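Side-chain contacts in TetR family transcription regulator (Marinobacter aquaeolei, PDB 3PAS), which probably binds DNA through an N-terminal helix-turn-helix domain and regulates transcription, as other TetR family members do: residues E50-E53 / Q54-A58; V67-A70 / A71-S74; T108-S112 / A113-P117; E118-A121 / R122-R126. All coordinates share one frame; numbering follows the deposited sequence. Where two conformers were deposited one is given.

In the fold
Followed from the N terminus, the four contacts come in series along the chain; none encloses or crosses another. Contact 1 forms the capped start of helix 52-76 and lies in the TetR-type DNA-binding region. Contact 2 is about two turns near the other end of the same helix, their centres about 24 Å apart. Contact 3 closes the tight turn between helices 100-110 and 117-126, and contact 4 is the body of helix 117-126. Trp-114 and Phe-109 of contact 3 pack on Leu-56 and Leu-57 of contact 1, Ile-119 of contact 4 also meets Leu-57, and Asp-69 of contact 2 forms a salt bridge with Arg-126 of contact 4, tying helix 52-76 to helix 117-126.

Contact 1 of 4, residues E50-E53 / Q54-A58; sequences EDKE and QLLLA
Asp-51 and Gln-54 meet at an N-terminal helix cap, with their carboxylate and amide planes 24° apart. Asp-51 holds CG between its backbone N and carbonyl carbon (chi1 55°), which brings OD1 to the first turn to accept from Gln-54 N at 2.9 Å. That bond is fairly straight, 164° at the hydrogen, and it gives a first-turn N-H a side-chain acceptor, the mark of an N-cap. The CG of Gln-54 also lies 3.1 Å from Asp-51 OD1. Glu-53 runs alongside Gln-54, pointing the same way, its CD 3.7 Å from Gln-54 NE2. A water accepts from Gln-54 NE2 at 2.6 Å, and Asp-51 OD2 lies 2.9 Å from the same water.

Elsewhere on the turn, the extended Lys-52 chain crosses Leu-56 at a slant, its CG and CE each 4.0 Å from Leu-56 CD1. Within the same turn Leu-56 N donates to Lys-52 O at 2.8 Å. The ammonium of Lys-52 continues to the carbonyls of Phe-26 and Thr-29, tying the helix start to the chain ahead of helix 31-37. Leu-55 packs against Leu-14 and Thr-17 of helix 5-24 and Ile-34 of helix 31-37, so the opening of helix 52-76 is seated against the DNA-binding helices.

Contact 2 of 4, residues V67-A70 / A71-S74; sequences VIDA and ALDS
Ile-68 and Leu-72, one helical turn apart, lie side by side and point the same way, with Ile-68 CG2 3.8 Å from Leu-72 CD1. The branch of Ile-68 that does the touching is the one set opposite its backbone N, while Leu-72 carries CG beside its own N (chi1 -71°). This brings Leu-72 CG to 3.3 Å from Ile-68 O, the same carbonyl that accepts from Leu-72 N at 2.8 Å. Leu-72 CG therefore lies against the carbonyl that its own N-H uses, and its CD1 also packs on Arg-126 O. Reduced to an alanine, Leu-72 would probably leave Ile-68 CG2 without its apolar neighbour and open a gap beside the end of helix 117-126.

Farther round the helix, Ala-70 O takes Ser-74 N at 3.1 Å and also a proton from a water 2.9 Å away. That water donates to Asp-73 OD2 at 2.9 Å, so it bridges a carbonyl and a carboxylate. In one of its two conformers, Ser-74 also turns OG to this water and to Thr-91 OG1. In a second shell, Asp-73 forms a salt bridge with Arg-77. Asp-69, on another side, pairs with Arg-126. Ala-70 and Ala-71 face Thr-91, Ile-95 and Gln-88, whereas Ile-68 touches Asn-123 and Arg-126, which places this part of helix 52-76 between helix 81-98 and helix 117-126.

Contact 3 of 4, residues T108-S112 / A113-P117; sequences TFTHS and AWMTP
After Thr-110 the backbone leaves helix 100-110 at His-111 and folds through a type I beta turn from Ser-112 to Met-115, closed by Met-115 N donating to Ser-112 O at 3.1 Å from above the carbonyl plane. Ser-112 OG sits between its own N and carbonyl carbon (chi1 77°), where it links the two limbs: it donates to Phe-109 O at 2.6 Å and accepts, in a bent bond, from Trp-114 N at 3.0 Å. Phe-109 O also receives Ser-112 N, so two donors grip this last-turn carbonyl.

The Phe-109 ring is approached in two ways. Over one face comes Trp-114 CB, a CH-pi contact 4.0 Å from the ring centroid, whereas the indole itself is slid aside and the two aromatic systems barely overlap. At the edge, in the ring plane, Met-115 (a selenomethionine) places SE 4.0 Å from Phe-109 CE1. Its bend at chi2 (66°) also sets CE against Thr-110 CG2, 4.1 Å away. Phe-109 further stacks on Phe-60, and Trp-114 meets Phe-26 edge-to-face. A Met-aromatic contact is thus combined with a beta turn in the connection between two helices, with Thr-116 as N-cap of helix 117-126 through a bond to Ile-119 N.

Contact 4 of 4, residues E118-A121 / R122-R126; sequences EIQA and RNESR
Ser-125 N donates to Ala-121 O at 2.8 Å, the shortest of the four i to i+4 backbone bonds that join these two turns of helix 117-126. In the middle of the series Asn-123 N reaches Ile-119 O at 3.1 Å and Glu-124 N reaches Gln-120 O at 3.0 Å, both acceptors being met nearly end-on.

Among the side chains, Gln-120 and Glu-124 pass each other at a slant, with amide and carboxylate planes 33° apart. Glu-124 OE2 lies 3.8 Å from both CG and NE2 of Gln-120, so this is a loose van der Waals approach. The CG of Gln-120, opposite the main-chain N (chi1 173°), comes beside the Glu-124 carboxylate, and the bend at chi2 turns the amide.

The other polar group is formed by neighbours in sequence. Arg-122 is bent at chi2 and its NH1 donates to Asn-123 OD1 in a long bond of 3.3 Å, with the oxygen 19° out of the guanidinium plane. The same NH1 makes a salt bridge with Asp-65, and the guanidinium lies in a cation-pi contact with Tyr-61. Asn-123 uses its other end, ND2, on Ser-64 OG. A leucine in place of Asn-123 would probably leave both Arg-122 NH1 and Ser-64 OG without an amide mate, with Asp-65 and Tyr-61 left to hold the guanidinium. Ile-119, by contrast, packs on Leu-57, Phe-60 and Tyr-61. The chemistry implies a helix joined to helix 52-76 by apolar packing and by charge pairing, and is consistent with Asn-123 helping to orient the arginine that meets Asp-65.

Contact 1 of 4, residues E50-E53 / Q54-A58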
loop_
_atom_site.group_PDB
_atom_site.type_symbol
_atom_site.label_atom_id
_atom_site.label_comp_id
_atom_site.label_asym_id
_atom_site.label_seq_id
_atom_site.Cartn_x
_atom_site.Cartn_y
_atom_site.Cartn_z
ATOM N N GLU B 50 -16.112 21.856 -17.990
ATOM C CA GLU B 50 -16.944 22.907 -17.409
ATOM C C GLU B 50 -16.384 23.518 -16.150
ATOM O O GLU B 50 -16.580 24.716 -15.885
ATOM C CB GLU B 50 -18.380 22.403 -17.172
ATOM C CG GLU B 50 -19.042 22.041 -18.503
ATOM C CD GLU B 50 -20.404 21.389 -18.369
ATOM O OE1 GLU B 50 -21.308 22.089 -17.879
ATOM O OE2 GLU B 50 -20.582 20.216 -18.805
ATOM N N ASP B 51 -15.756 22.685 -15.346
ATOM C CA ASP B 51 -15.218 23.094 -14.086
ATOM C C ASP B 51 -14.189 22.042 -13.638
ATOM O O ASP B 51 -13.991 21.029 -14.317
ATOM C CB ASP B 51 -16.346 23.223 -13.081
ATOM C CG ASP B 51 -17.196 21.956 -12.947
ATOM O OD1 ASP B 51 -16.807 20.840 -13.313
ATOM O OD2 ASP B 51 -18.319 22.069 -12.459
ATOM N N LYS B 52 -13.609 22.264 -12.470
ATOM C CA LYS B 52 -12.604 21.371 -11.950
ATOM C C LYS B 52 -13.169 19.973 -11.763
ATOM O O LYS B 52 -12.546 18.968 -12.143
ATOM C CB LYS B 52 -12.090 21.933 -10.643
ATOM C CG LYS B 52 -10.985 21.128 -9.995
ATOM C CD LYS B 52 -10.451 21.846 -8.755
ATOM C CE LYS B 52 -9.470 20.953 -7.967
ATOM N NZ LYS B 52 -8.958 21.587 -6.738
ATOM N N GLU B 53 -14.357 19.889 -11.203
ATOM C CA GLU B 53 -14.961 18.590 -10.927
ATOM C C GLU B 53 -14.951 17.700 -12.175
ATOM O O GLU B 53 -14.529 16.515 -12.140
ATOM C CB GLU B 53 -16.395 18.773 -10.425
ATOM C CG GLU B 53 -17.200 17.486 -10.452
ATOM C CD GLU B 53 -18.588 17.607 -9.784
ATOM O OE1 GLU B 53 -18.993 18.711 -9.413
ATOM O OE2 GLU B 53 -19.266 16.581 -9.645
ATOM N N GLN B 54 -15.437 18.256 -13.270
ATOM C CA GLN B 54 -15.548 17.517 -14.511
ATOM C C GLN B 54 -14.190 17.178 -15.127
ATOM O O GLN B 54 -14.011 16.097 -15.699
ATOM C CB GLN B 54 -16.457 18.226 -15.512
ATOM C CG GLN B 54 -17.902 18.530 -14.977
ATOM C CD GLN B 54 -18.618 17.290 -14.378
ATOM O OE1 GLN B 54 -18.353 16.159 -14.772
ATOM N NE2 GLN B 54 -19.506 17.521 -13.414
ATOM N N LEU B 55 -13.223 18.062 -14.971
ATOM C CA LEU B 55 -11.859 17.789 -15.460
ATOM C C LEU B 55 -11.169 16.680 -14.674
ATOM O O LEU B 55 -10.567 15.767 -15.246
ATOM C CB LEU B 55 -11.030 19.061 -15.399
ATOM C CG LEU B 55 -9.568 18.896 -15.880
ATOM C CD1 LEU B 55 -9.431 18.142 -17.232
ATOM C CD2 LEU B 55 -8.935 20.288 -15.951
ATOM N N LEU B 56 -11.328 16.705 -13.363
ATOM C CA LEU B 56 -10.795 15.624 -12.503
ATOM C C LEU B 56 -11.394 14.255 -12.861
ATOM O O LEU B 56 -10.682 13.261 -12.921
ATOM C CB LEU B 56 -11.043 15.951 -11.042
ATOM C CG LEU B 56 -10.371 17.167 -10.413
ATOM C CD1 LEU B 56 -10.705 17.277 -8.903
ATOM C CD2 LEU B 56 -8.827 17.270 -10.628
ATOM N N LEU B 57 -12.702 14.192 -13.102
ATOM C CA LEU B 57 -13.362 12.971 -13.497
ATOM C C LEU B 57 -12.884 12.497 -14.864
ATOM O O LEU B 57 -12.560 11.323 -15.014
ATOM C CB LEU B 57 -14.886 13.129 -13.536
ATOM C CG LEU B 57 -15.721 11.854 -13.718
ATOM C CD1 LEU B 57 -15.282 10.691 -12.754
ATOM C CD2 LEU B 57 -17.196 12.229 -13.533
ATOM N N ALA B 58 -12.882 13.390 -15.854
ATOM C CA ALA B 58 -12.404 13.069 -17.211
ATOM C C ALA B 58 -10.954 12.545 -17.167
ATOM O O ALA B 58 -10.562 11.659 -17.938
ATOM C CB ALA B 58 -12.532 14.312 -18.169
HETATM O O HOH W 1 -20.122 19.846 -12.382
#

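Contact 2 of 4, residues V67-A70 / A71-S74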
loop_
_atom_site.group_PDB
_atom_site.type_symbol
_atom_site.label_atom_id
_atom_site.label_comp_id
_atom_site.label_asym_id
_atom_site.label_seq_id
_atom_site.Cartn_x
_atom_site.Cartn_y
_atom_site.Cartn_z
ATOM N N VAL B 67 -4.717 2.702 -19.009
ATOM C CA VAL B 67 -4.206 1.536 -18.318
ATOM C C VAL B 67 -5.028 0.274 -18.551
ATOM O O VAL B 67 -4.452 -0.774 -18.828
ATOM C CB VAL B 67 -4.032 1.765 -16.800
ATOM C CG1 VAL B 67 -3.691 0.464 -16.107
ATOM C CG2 VAL B 67 -2.939 2.836 -16.546
ATOM N N ILE B 68 -6.348 0.352 -18.378
ATOM C CA ILE B 68 -7.233 -0.826 -18.563
ATOM C C ILE B 68 -7.117 -1.349 -19.985
ATOM O O ILE B 68 -6.974 -2.564 -20.206
ATOM C CB ILE B 68 -8.702 -0.480 -18.263
ATOM C CG1 ILE B 68 -8.830 -0.198 -16.755
ATOM C CG2 ILE B 68 -9.650 -1.588 -18.787
ATOM C CD1 ILE B 68 -10.190 0.346 -16.322
ATOM N N ASP B 69 -7.188 -0.458 -20.978
ATOM C CA ASP B 69 -7.105 -0.910 -22.372
ATOM C C ASP B 69 -5.789 -1.634 -22.725
ATOM O O ASP B 69 -5.819 -2.640 -23.443
ATOM C CB ASP B 69 -7.351 0.226 -23.345
ATOM C CG ASP B 69 -8.741 0.808 -23.209
ATOM O OD1 ASP B 69 -9.614 0.183 -22.556
ATOM O OD2 ASP B 69 -8.960 1.931 -23.718
ATOM N N ALA B 70 -4.656 -1.112 -22.244
ATOM C CA ALA B 70 -3.368 -1.747 -22.421
ATOM C C ALA B 70 -3.343 -3.106 -21.743
ATOM O O ALA B 70 -2.838 -4.067 -22.310
ATOM C CB ALA B 70 -2.215 -0.873 -21.859
ATOM N N ALA B 71 -3.867 -3.177 -20.531
ATOM C CA ALA B 71 -3.938 -4.434 -19.795
ATOM C C ALA B 71 -4.813 -5.462 -20.518
ATOM O O ALA B 71 -4.417 -6.613 -20.605
ATOM C CB ALA B 71 -4.429 -4.241 -18.322
ATOM N N LEU B 72 -5.993 -5.048 -21.009
ATOM C CA LEU B 72 -6.931 -5.935 -21.719
ATOM C C LEU B 72 -6.330 -6.472 -23.018
ATOM O O LEU B 72 -6.541 -7.641 -23.386
ATOM C CB LEU B 72 -8.230 -5.212 -22.069
ATOM C CG LEU B 72 -9.215 -4.852 -20.973
ATOM C CD1 LEU B 72 -10.418 -4.049 -21.577
ATOM C CD2 LEU B 72 -9.672 -6.075 -20.252
ATOM N N ASP B 73 -5.596 -5.602 -23.704
ATOM C CA ASP B 73 -4.955 -5.939 -24.939
ATOM C C ASP B 73 -3.923 -7.044 -24.675
ATOM O O ASP B 73 -3.855 -8.051 -25.387
ATOM C CB ASP B 73 -4.288 -4.715 -25.526
ATOM C CG ASP B 73 -3.497 -5.038 -26.782
ATOM O OD1 ASP B 73 -4.144 -5.318 -27.785
ATOM O OD2 ASP B 73 -2.251 -5.030 -26.759
ATOM N N SER B 74 -3.106 -6.837 -23.642
ATOM C CA SER B 74 -2.071 -7.816 -23.321
ATOM C C SER B 74 -2.698 -9.112 -22.822
ATOM O O SER B 74 -2.282 -10.195 -23.222
ATOM C CB SER B 74 -1.087 -7.293 -22.287
ATOM O OG SER B 74 -0.287 -6.286 -22.838
HETATM O O HOH W 2 -0.985 -3.876 -24.479
#

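Contact 3 of 4, residues T108-S112 / A113-P117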
loop_
_atom_site.group_PDB
_atom_site.type_symbol
_atom_site.label_atom_id
_atom_site.label_comp_id
_atom_site.label_asym_id
_atom_site.label_seq_id
_atom_site.Cartn_x
_atom_site.Cartn_y
_atom_site.Cartn_z
ATOM N N THR B 108 -4.557 8.552 -5.946
ATOM C CA THR B 108 -5.039 9.759 -5.286
ATOM C C THR B 108 -6.554 9.897 -5.459
ATOM O O THR B 108 -7.267 10.165 -4.482
ATOM C CB THR B 108 -4.374 11.050 -5.827
ATOM O OG1 THR B 108 -2.965 10.971 -5.630
ATOM C CG2 THR B 108 -4.890 12.280 -5.041
ATOM N N PHE B 109 -7.050 9.693 -6.688
ATOM C CA PHE B 109 -8.477 9.835 -6.972
ATOM C C PHE B 109 -9.313 8.796 -6.260
ATOM O O PHE B 109 -10.336 9.144 -5.616
ATOM C CB PHE B 109 -8.761 9.740 -8.472
ATOM C CG PHE B 109 -10.163 10.157 -8.878
ATOM C CD1 PHE B 109 -11.229 9.282 -8.777
ATOM C CD2 PHE B 109 -10.400 11.422 -9.414
ATOM C CE1 PHE B 109 -12.519 9.654 -9.151
ATOM C CE2 PHE B 109 -11.704 11.809 -9.796
ATOM C CZ PHE B 109 -12.759 10.915 -9.663
ATOM N N THR B 110 -8.925 7.517 -6.384
ATOM C CA THR B 110 -9.720 6.439 -5.756
ATOM C C THR B 110 -9.761 6.557 -4.237
ATOM O O THR B 110 -10.706 6.083 -3.634
ATOM C CB THR B 110 -9.268 4.961 -6.139
ATOM O OG1 THR B 110 -7.942 4.753 -5.687
ATOM C CG2 THR B 110 -9.345 4.709 -7.618
ATOM N N HIS B 111 -8.765 7.174 -3.607
ATOM C CA HIS B 111 -8.691 7.359 -2.134
ATOM C C HIS B 111 -9.197 8.746 -1.745
ATOM O O HIS B 111 -8.828 9.248 -0.705
ATOM C CB HIS B 111 -7.239 7.273 -1.608
ATOM C CG HIS B 111 -6.677 5.886 -1.500
ATOM N ND1 HIS B 111 -6.892 5.076 -0.404
ATOM C CD2 HIS B 111 -5.843 5.199 -2.315
ATOM C CE1 HIS B 111 -6.246 3.934 -0.569
ATOM N NE2 HIS B 111 -5.603 3.981 -1.722
ATOM N N SER B 112 -9.987 9.386 -2.603
ATOM C CA SER B 112 -10.535 10.720 -2.334
ATOM C C SER B 112 -12.055 10.649 -2.313
ATOM O O SER B 112 -12.686 9.687 -2.811
ATOM C CB SER B 112 -10.135 11.714 -3.428
ATOM O OG SER B 112 -10.942 11.505 -4.591
ATOM N N ALA B 113 -12.647 11.718 -1.788
ATOM C CA ALA B 113 -14.095 11.891 -1.796
ATOM C C ALA B 113 -14.691 12.019 -3.195
ATOM O O ALA B 113 -15.911 11.921 -3.329
ATOM C CB ALA B 113 -14.489 13.107 -0.952
ATOM N N TRP B 114 -13.876 12.250 -4.240
ATOM C CA TRP B 114 -14.407 12.257 -5.612
ATOM C C TRP B 114 -14.836 10.878 -6.092
ATOM O O TRP B 114 -15.535 10.763 -7.095
ATOM C CB TRP B 114 -13.376 12.795 -6.647
ATOM C CG TRP B 114 -12.972 14.174 -6.399
ATOM C CD1 TRP B 114 -11.782 14.596 -5.941
ATOM C CD2 TRP B 114 -13.768 15.335 -6.612
ATOM N NE1 TRP B 114 -11.780 15.967 -5.808
ATOM C CE2 TRP B 114 -12.997 16.442 -6.215
ATOM C CE3 TRP B 114 -15.075 15.538 -7.051
ATOM C CZ2 TRP B 114 -13.480 17.755 -6.266
ATOM C CZ3 TRP B 114 -15.557 16.834 -7.107
ATOM C CH2 TRP B 114 -14.754 17.931 -6.724
HETATM N N MSE B 115 -14.356 9.839 -5.429
HETATM C CA MSE B 115 -14.607 8.478 -5.866
HETATM C C MSE B 115 -15.995 8.038 -5.403
HETATM O O MSE B 115 -16.413 8.342 -4.283
HETATM C CB MSE B 115 -13.525 7.518 -5.313
HETATM C CG MSE B 115 -13.633 6.101 -5.825
HETATM SE SE MSE B 115 -13.276 6.016 -7.733
HETATM C CE MSE B 115 -13.342 4.049 -7.883
ATOM N N THR B 116 -16.705 7.336 -6.277
ATOM C CA THR B 116 -18.021 6.813 -5.965
ATOM C C THR B 116 -18.144 5.364 -6.486
ATOM O O THR B 116 -17.415 4.960 -7.403
ATOM C CB THR B 116 -19.141 7.640 -6.625
ATOM O OG1 THR B 116 -19.116 7.437 -8.041
ATOM C CG2 THR B 116 -19.040 9.184 -6.298
ATOM N N PRO B 117 -19.085 4.582 -5.912
ATOM C CA PRO B 117 -19.354 3.235 -6.435
ATOM C C PRO B 117 -19.716 3.185 -7.919
ATOM O O PRO B 117 -19.402 2.205 -8.591
ATOM C CB PRO B 117 -20.549 2.770 -5.588
ATOM C CG PRO B 117 -20.395 3.538 -4.282
ATOM C CD PRO B 117 -19.861 4.871 -4.684
#

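Contact 4 of 4, residues E118-A121 / R122-R126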
loop_
_atom_site.group_PDB
_atom_site.type_symbol
_atom_site.label_atom_id
_atom_site.label_comp_id
_atom_site.label_asym_id
_atom_site.label_seq_id
_atom_site.Cartn_x
_atom_site.Cartn_y
_atom_site.Cartn_z
ATOM N N GLU B 118 -20.390 4.211 -8.426
ATOM C CA GLU B 118 -20.759 4.278 -9.839
ATOM C C GLU B 118 -19.497 4.380 -10.744
ATOM O O GLU B 118 -19.454 3.821 -11.833
ATOM C CB GLU B 118 -21.631 5.520 -10.049
ATOM C CG GLU B 118 -22.182 5.787 -11.482
ATOM C CD GLU B 118 -22.384 7.294 -11.770
ATOM O OE1 GLU B 118 -21.359 8.016 -11.837
ATOM O OE2 GLU B 118 -23.547 7.754 -11.940
ATOM N N ILE B 119 -18.506 5.149 -10.301
ATOM C CA ILE B 119 -17.260 5.309 -11.063
ATOM C C ILE B 119 -16.526 3.946 -11.104
ATOM O O ILE B 119 -16.133 3.481 -12.172
ATOM C CB ILE B 119 -16.396 6.424 -10.500
ATOM C CG1 ILE B 119 -17.112 7.784 -10.692
ATOM C CG2 ILE B 119 -15.000 6.443 -11.193
ATOM C CD1 ILE B 119 -16.500 8.913 -9.898
ATOM N N GLN B 120 -16.397 3.342 -9.928
ATOM C CA GLN B 120 -15.870 1.990 -9.722
ATOM C C GLN B 120 -16.512 1.020 -10.676
ATOM O O GLN B 120 -15.815 0.350 -11.406
ATOM C CB GLN B 120 -16.194 1.532 -8.310
ATOM C CG GLN B 120 -15.867 0.087 -7.985
ATOM C CD GLN B 120 -14.699 -0.020 -7.063
ATOM O OE1 GLN B 120 -13.697 0.688 -7.209
ATOM N NE2 GLN B 120 -14.824 -0.893 -6.075
ATOM N N ALA B 121 -17.846 1.003 -10.701
ATOM C CA ALA B 121 -18.617 0.106 -11.559
ATOM C C ALA B 121 -18.295 0.339 -13.025
ATOM O O ALA B 121 -18.147 -0.639 -13.801
ATOM C CB ALA B 121 -20.137 0.277 -11.319
ATOM N N ARG B 122 -18.171 1.611 -13.419
ATOM C CA ARG B 122 -17.836 1.930 -14.816
ATOM C C ARG B 122 -16.459 1.325 -15.217
ATOM O O ARG B 122 -16.307 0.786 -16.304
ATOM C CB ARG B 122 -17.868 3.443 -15.045
ATOM C CG ARG B 122 -17.587 3.913 -16.487
ATOM C CD ARG B 122 -16.067 3.990 -16.777
ATOM N NE ARG B 122 -15.743 4.800 -17.948
ATOM C CZ ARG B 122 -14.533 4.929 -18.489
ATOM N NH1 ARG B 122 -13.490 4.283 -17.978
ATOM N NH2 ARG B 122 -14.375 5.693 -19.561
ATOM N N ASN B 123 -15.463 1.465 -14.362
ATOM C CA ASN B 123 -14.146 0.839 -14.612
ATOM C C ASN B 123 -14.209 -0.721 -14.635
ATOM O O ASN B 123 -13.586 -1.369 -15.489
ATOM C CB ASN B 123 -13.145 1.316 -13.570
ATOM C CG ASN B 123 -12.479 2.646 -13.956
ATOM O OD1 ASN B 123 -12.812 3.227 -14.975
ATOM N ND2 ASN B 123 -11.483 3.076 -13.162
ATOM N N GLU B 124 -14.951 -1.308 -13.704
ATOM C CA GLU B 124 -15.157 -2.780 -13.682
ATOM C C GLU B 124 -15.830 -3.246 -14.981
ATOM O O GLU B 124 -15.459 -4.278 -15.576
ATOM C CB GLU B 124 -15.942 -3.198 -12.429
ATOM C CG GLU B 124 -15.117 -2.976 -11.151
ATOM C CD GLU B 124 -15.829 -3.335 -9.828
ATOM O OE1 GLU B 124 -17.066 -3.419 -9.789
ATOM O OE2 GLU B 124 -15.115 -3.501 -8.814
ATOM N N SER B 125 -16.806 -2.466 -15.443
ATOM C CA SER B 125 -17.440 -2.711 -16.713
ATOM C C SER B 125 -16.491 -2.681 -17.921
ATOM O O SER B 125 -16.569 -3.549 -18.792
ATOM C CB SER B 125 -18.552 -1.706 -16.927
ATOM O OG SER B 125 -19.249 -2.046 -18.087
ATOM N N ARG B 126 -15.622 -1.674 -18.005
ATOM C CA ARG B 126 -14.651 -1.618 -19.105
ATOM C C ARG B 126 -13.681 -2.819 -19.030
ATOM O O ARG B 126 -13.254 -3.390 -20.059
ATOM C CB ARG B 126 -13.842 -0.336 -19.020
ATOM C CG ARG B 126 -13.068 -0.053 -20.305
ATOM C CD ARG B 126 -12.494 1.311 -20.258
ATOM N NE ARG B 126 -11.879 1.705 -21.512
ATOM C CZ ARG B 126 -12.439 2.464 -22.456
ATOM N NH1 ARG B 126 -13.685 2.913 -22.370
ATOM N NH2 ARG B 126 -11.733 2.772 -23.522
#